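Local coordinates for macrolide export ATP-binding/permease protein MacB (Actinobacillus actinomycetemcomitans, PDB 3FTJ) that probably works as the non-canonical ABC transporter of a tripartite efflux system that confers macrolide resistance, and is represented here by its periplasmic region, at residues I37-T42 with K198-K203; Q46-S51 with E190-E195. All coordinates share one frame; numbering follows the deposited sequence.

Coming from the N terminus, the chain forms helix 37-44, turns, and enters the long strand 49-64. With 138 residues in between, it comes back to this region at 190-195 of helix 186-201. Contact 2 joins the turn and strand start, 46-51, to residues 190-195 in the middle of that helix; contact 1 joins residues 37-42 to its C-terminal end, 198-203. Contact 2 is therefore nested inside the loop closed by contact 1, and their centres lie about 12 Å apart. Together they tie helix 186-201 to helix 37-44 and to the turn before strand 49-64: contact 1 by a buried carboxylate and a histidine, contact 2 by a tyrosine whose hydroxyl end rests on a serine CB.

Contact 1: I37-T42 with K198-K203; sequences ISDANT and KSLHGK
Asp39 and Leu200 mark the nearest backbone approach, their CA atoms 7.3 Å apart, where the first turn of helix 37-44 meets the last turn of helix 186-201. That second helix ends at His201, and Gly202 follows with positive phi. Asp39 points across the gap and carries its hydrogen bond, its CG anti to the carbonyl carbon (chi1 -66°), which turns the carboxylate toward helix 186-201. His201 NE2 donates to Asp39 OD2 over a short 2.5 Å, nearly straight at 168°. OD2 lies in the imidazole plane, yet the donor comes from above the carboxylate plane, and the two planes are 41° apart. The other carboxylate oxygen, Asp39 OD1, sits against the Leu200 side chain, 3.7 Å from its CG, while Leu200 CD2 extends to within 4.4 Å of Thr42 CB.

Two further bonds fix the pair. Asp39 OD2 also accepts from Lys36 N, and His201 ND1 is bonded to Asp205 OD1, so the ring is held at both nitrogens, each beside a carboxylate; this would probably favour a protonated imidazole. What results is a His-carboxylate hydrogen bond joining the C-terminal end of helix 186-201 to the start of helix 37-44 in the periplasmic region.

Contact 2: Q46-S51 with E190-E195; sequences QSYIQS and EKSLTE
Tyr48 meets helix 186-201 with its hydroxyl end. Its OH lies 3.3 Å from Ser192 CB, and the ring carbon CZ follows at 3.6 Å from the same CB, so the phenol sets its end on the methylene of the serine. The approach is oblique to the ring. Tyr48 OH also comes within 3.5 Å of Leu193 N, but no hydrogen bond crosses the contact. The backbones themselves stay well apart, 9.2 Å between the CA atoms of Tyr48 and Ser192, and the tyrosine side chain bridges that distance.

The serine hydroxyl does not join in. With OG beside its own backbone N (chi1 -48°), Ser192 directs that oxygen to Val188 O, one turn back along the helix, and offers its CB to the tyrosine.

On the other segment, a type I turn from Gln46 to Ile49 carries Tyr48, closed by Ile49 N bonding to Gln46 O at 3.2 Å. Tyr48 CG stands between its backbone N and carbonyl carbon (chi1 54°), which brings the ring back over the turn; Gln46 CB lies 3.5 Å above one ring face, toward the rim. A backbone bond with Ser181 steadies Tyr48 as well.

Beyond the turn, strand 49-64 begins with a classic beta bulge, where Gln50 and Ser51 both face Lys179 of strand 175-180. Helix 186-201 packs on the same sheet: Leu193 reaches Val178 on strand 175-180, Ile18 on strand 15-20 and Ile208 on strand 206-209.

Contact 1: I37-T42 with K198-K203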
loop_
_atom_site.group_PDB
_atom_site.type_symbol
_atom_site.label_atom_id
_atom_site.label_comp_id
_atom_site.label_asym_id
_atom_site.label_seq_id
_atom_site.Cartn_x
_atom_site.Cartn_y
_atom_site.Cartn_z
ATOM N N ILE A 37 -8.324 9.248 -3.288
ATOM C CA ILE A 37 -8.951 8.737 -2.073
ATOM C C ILE A 37 -10.464 8.575 -2.247
ATOM O O ILE A 37 -11.055 7.633 -1.715
ATOM C CB ILE A 37 -8.641 9.645 -0.864
ATOM C CG1 ILE A 37 -7.158 9.537 -0.503
ATOM C CG2 ILE A 37 -9.506 9.270 0.332
ATOM C CD1 ILE A 37 -6.707 8.120 -0.197
ATOM N N SER A 38 -11.088 9.469 -3.010
ATOM C CA SER A 38 -12.531 9.365 -3.254
ATOM C C SER A 38 -12.877 8.128 -4.092
ATOM O O SER A 38 -13.931 7.520 -3.893
ATOM C CB SER A 38 -13.076 10.625 -3.927
ATOM O OG SER A 38 -12.415 10.888 -5.149
ATOM N N ASP A 39 -12.000 7.775 -5.032
ATOM C CA ASP A 39 -12.096 6.499 -5.720
ATOM C C ASP A 39 -12.128 5.365 -4.686
ATOM O O ASP A 39 -13.013 4.506 -4.729
ATOM C CB ASP A 39 -10.908 6.288 -6.663
ATOM C CG ASP A 39 -10.884 7.268 -7.827
ATOM O OD1 ASP A 39 -11.916 7.910 -8.125
ATOM O OD2 ASP A 39 -9.810 7.388 -8.455
ATOM N N ALA A 40 -11.169 5.373 -3.756
ATOM C CA ALA A 40 -11.094 4.350 -2.717
ATOM C C ALA A 40 -12.346 4.328 -1.838
ATOM O O ALA A 40 -12.801 3.264 -1.422
ATOM C CB ALA A 40 -9.843 4.542 -1.854
ATOM N N ASN A 41 -12.899 5.501 -1.559
ATOM C CA ASN A 41 -14.113 5.579 -0.759
ATOM C C ASN A 41 -15.279 4.894 -1.470
ATOM O O ASN A 41 -16.002 4.099 -0.879
ATOM C CB ASN A 41 -14.451 7.038 -0.454
ATOM C CG ASN A 41 -15.603 7.179 0.527
ATOM O OD1 ASN A 41 -16.646 7.748 0.198
ATOM N ND2 ASN A 41 -15.428 6.646 1.733
ATOM N N THR A 42 -15.457 5.197 -2.749
ATOM C CA THR A 42 -16.525 4.579 -3.525
ATOM C C THR A 42 -16.366 3.064 -3.621
ATOM O O THR A 42 -17.345 2.315 -3.522
ATOM C CB THR A 42 -16.600 5.190 -4.913
ATOM O OG1 THR A 42 -16.870 6.588 -4.776
ATOM C CG2 THR A 42 -17.714 4.535 -5.732
ATOM N N LYS A 198 -13.410 3.061 -14.500
ATOM C CA LYS A 198 -13.540 3.723 -15.803
ATOM C C LYS A 198 -14.613 4.814 -15.771
ATOM O O LYS A 198 -14.403 5.909 -16.279
ATOM C CB LYS A 198 -13.869 2.717 -16.913
ATOM C CG LYS A 198 -12.779 1.690 -17.164
ATOM C CD LYS A 198 -13.244 0.570 -18.082
ATOM C CE LYS A 198 -13.428 1.054 -19.511
ATOM N NZ LYS A 198 -13.603 -0.111 -20.435
ATOM N N SER A 199 -15.763 4.496 -15.184
ATOM C CA SER A 199 -16.861 5.451 -15.027
ATOM C C SER A 199 -16.408 6.655 -14.198
ATOM O O SER A 199 -16.706 7.811 -14.524
ATOM C CB SER A 199 -18.046 4.765 -14.344
ATOM O OG SER A 199 -19.159 5.634 -14.224
ATOM N N LEU A 200 -15.695 6.368 -13.116
ATOM C CA LEU A 200 -15.177 7.400 -12.227
ATOM C C LEU A 200 -14.184 8.302 -12.944
ATOM O O LEU A 200 -14.314 9.530 -12.916
ATOM C CB LEU A 200 -14.484 6.745 -11.038
ATOM C CG LEU A 200 -15.077 6.816 -9.632
ATOM C CD1 LEU A 200 -16.523 7.225 -9.626
ATOM C CD2 LEU A 200 -14.859 5.485 -8.915
ATOM N N HIS A 201 -13.193 7.691 -13.586
ATOM C CA HIS A 201 -12.105 8.435 -14.229
ATOM C C HIS A 201 -12.467 8.974 -15.602
ATOM O O HIS A 201 -11.803 9.876 -16.113
ATOM C CB HIS A 201 -10.856 7.555 -14.356
ATOM C CG HIS A 201 -10.162 7.305 -13.055
ATOM N ND1 HIS A 201 -8.894 6.756 -12.976
ATOM C CD2 HIS A 201 -10.538 7.562 -11.781
ATOM C CE1 HIS A 201 -8.540 6.653 -11.709
ATOM N NE2 HIS A 201 -9.519 7.137 -10.962
ATOM N N GLY A 202 -13.506 8.409 -16.208
ATOM C CA GLY A 202 -13.902 8.792 -17.551
ATOM C C GLY A 202 -13.111 8.083 -18.637
ATOM O O GLY A 202 -13.334 8.329 -19.823
ATOM N N LYS A 203 -12.196 7.203 -18.230
ATOM C CA LYS A 203 -11.322 6.481 -19.159
ATOM C C LYS A 203 -10.493 5.422 -18.428
ATOM O O LYS A 203 -10.302 5.492 -17.211
ATOM C CB LYS A 203 -10.373 7.450 -19.874
ATOM C CG LYS A 203 -9.318 8.074 -18.956
ATOM C CD LYS A 203 -8.380 8.979 -19.730
ATOM C CE LYS A 203 -7.057 9.188 -18.995
ATOM N NZ LYS A 203 -7.167 10.061 -17.780
#

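Contact 2: Q46-S51 with E190-E195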
loop_
_atom_site.group_PDB
_atom_site.type_symbol
_atom_site.label_atom_id
_atom_site.label_comp_id
_atom_site.label_asym_id
_atom_site.label_seq_id
_atom_site.Cartn_x
_atom_site.Cartn_y
_atom_site.Cartn_z
ATOM N N GLN A 46 -18.815 -0.818 -2.379
ATOM C CA GLN A 46 -19.335 -1.898 -3.210
ATOM C C GLN A 46 -19.557 -3.123 -2.339
ATOM O O GLN A 46 -18.785 -3.392 -1.419
ATOM C CB GLN A 46 -18.382 -2.227 -4.364
ATOM C CG GLN A 46 -18.077 -1.041 -5.253
ATOM C CD GLN A 46 -19.289 -0.152 -5.465
ATOM O OE1 GLN A 46 -19.277 1.030 -5.114
ATOM N NE2 GLN A 46 -20.345 -0.718 -6.035
ATOM N N SER A 47 -20.612 -3.871 -2.633
ATOM C CA SER A 47 -21.013 -4.975 -1.772
ATOM C C SER A 47 -20.043 -6.135 -1.890
ATOM O O SER A 47 -19.907 -6.937 -0.969
ATOM C CB SER A 47 -22.434 -5.432 -2.116
ATOM O OG SER A 47 -22.543 -5.747 -3.496
ATOM N N TYR A 48 -19.371 -6.224 -3.030
ATOM C CA TYR A 48 -18.434 -7.317 -3.268
ATOM C C TYR A 48 -17.028 -7.012 -2.757
ATOM O O TYR A 48 -16.107 -7.797 -2.960
ATOM C CB TYR A 48 -18.382 -7.660 -4.760
ATOM C CG TYR A 48 -18.091 -6.477 -5.656
ATOM C CD1 TYR A 48 -19.112 -5.654 -6.104
ATOM C CD2 TYR A 48 -16.797 -6.191 -6.059
ATOM C CE1 TYR A 48 -18.852 -4.572 -6.926
ATOM C CE2 TYR A 48 -16.525 -5.114 -6.879
ATOM C CZ TYR A 48 -17.553 -4.305 -7.306
ATOM O OH TYR A 48 -17.281 -3.232 -8.124
ATOM N N ILE A 49 -16.864 -5.874 -2.089
ATOM C CA ILE A 49 -15.547 -5.457 -1.616
ATOM C C ILE A 49 -15.467 -5.466 -0.087
ATOM O O ILE A 49 -16.285 -4.852 0.592
ATOM C CB ILE A 49 -15.162 -4.069 -2.182
ATOM C CG1 ILE A 49 -14.818 -4.190 -3.666
ATOM C CG2 ILE A 49 -13.971 -3.487 -1.423
ATOM C CD1 ILE A 49 -14.681 -2.860 -4.384
ATOM N N GLN A 50 -14.479 -6.176 0.442
ATOM C CA GLN A 50 -14.344 -6.377 1.882
ATOM C C GLN A 50 -13.473 -5.309 2.559
ATOM O O GLN A 50 -13.732 -4.907 3.692
ATOM C CB GLN A 50 -13.783 -7.774 2.162
ATOM C CG GLN A 50 -13.532 -8.058 3.628
ATOM C CD GLN A 50 -13.119 -9.498 3.888
ATOM O OE1 GLN A 50 -12.785 -9.868 5.016
ATOM N NE2 GLN A 50 -13.141 -10.321 2.842
ATOM N N SER A 51 -12.433 -4.859 1.867
ATOM C CA SER A 51 -11.609 -3.769 2.378
ATOM C C SER A 51 -10.854 -3.073 1.257
ATOM O O SER A 51 -10.592 -3.657 0.206
ATOM C CB SER A 51 -10.625 -4.270 3.435
ATOM O OG SER A 51 -9.553 -4.981 2.839
ATOM N N GLU A 190 -13.343 -8.333 -10.787
ATOM C CA GLU A 190 -12.410 -7.512 -11.548
ATOM C C GLU A 190 -13.180 -6.656 -12.538
ATOM O O GLU A 190 -12.938 -5.456 -12.645
ATOM C CB GLU A 190 -11.369 -8.364 -12.282
ATOM C CG GLU A 190 -10.490 -7.555 -13.227
ATOM C CD GLU A 190 -9.265 -8.321 -13.705
ATOM O OE1 GLU A 190 -8.899 -9.329 -13.059
ATOM O OE2 GLU A 190 -8.672 -7.910 -14.727
ATOM N N LYS A 191 -14.126 -7.271 -13.244
ATOM C CA LYS A 191 -14.887 -6.570 -14.272
ATOM C C LYS A 191 -15.713 -5.419 -13.710
ATOM O O LYS A 191 -15.730 -4.335 -14.284
ATOM C CB LYS A 191 -15.803 -7.536 -15.030
ATOM C CG LYS A 191 -15.066 -8.489 -15.958
ATOM C CD LYS A 191 -16.034 -9.420 -16.681
ATOM C CE LYS A 191 -17.036 -8.638 -17.532
ATOM N NZ LYS A 191 -18.063 -9.531 -18.169
ATOM N N SER A 192 -16.419 -5.665 -12.610
ATOM C CA SER A 192 -17.222 -4.616 -11.979
ATOM C C SER A 192 -16.319 -3.470 -11.530
ATOM O O SER A 192 -16.630 -2.295 -11.715
ATOM C CB SER A 192 -17.966 -5.166 -10.762
ATOM O OG SER A 192 -18.629 -6.381 -11.061
ATOM N N LEU A 193 -15.196 -3.840 -10.928
ATOM C CA LEU A 193 -14.234 -2.894 -10.402
ATOM C C LEU A 193 -13.671 -2.036 -11.533
ATOM O O LEU A 193 -13.561 -0.817 -11.410
ATOM C CB LEU A 193 -13.126 -3.677 -9.702
ATOM C CG LEU A 193 -12.262 -2.986 -8.665
ATOM C CD1 LEU A 193 -11.425 -4.034 -7.943
ATOM C CD2 LEU A 193 -11.384 -1.963 -9.343
ATOM N N THR A 194 -13.323 -2.686 -12.641
ATOM C CA THR A 194 -12.829 -1.995 -13.829
ATOM C C THR A 194 -13.869 -1.044 -14.394
ATOM O O THR A 194 -13.568 0.099 -14.722
ATOM C CB THR A 194 -12.451 -2.978 -14.932
ATOM O OG1 THR A 194 -11.375 -3.808 -14.482
ATOM C CG2 THR A 194 -12.024 -2.228 -16.192
ATOM N N GLU A 195 -15.102 -1.510 -14.518
ATOM C CA GLU A 195 -16.140 -0.648 -15.063
ATOM C C GLU A 195 -16.419 0.559 -14.171
ATOM O O GLU A 195 -16.591 1.665 -14.670
ATOM C CB GLU A 195 -17.412 -1.442 -15.373
ATOM C CG GLU A 195 -17.276 -2.242 -16.654
ATOM C CD GLU A 195 -16.605 -1.435 -17.766
ATOM O OE1 GLU A 195 -17.073 -0.310 -18.055
ATOM O OE2 GLU A 195 -15.605 -1.920 -18.350
#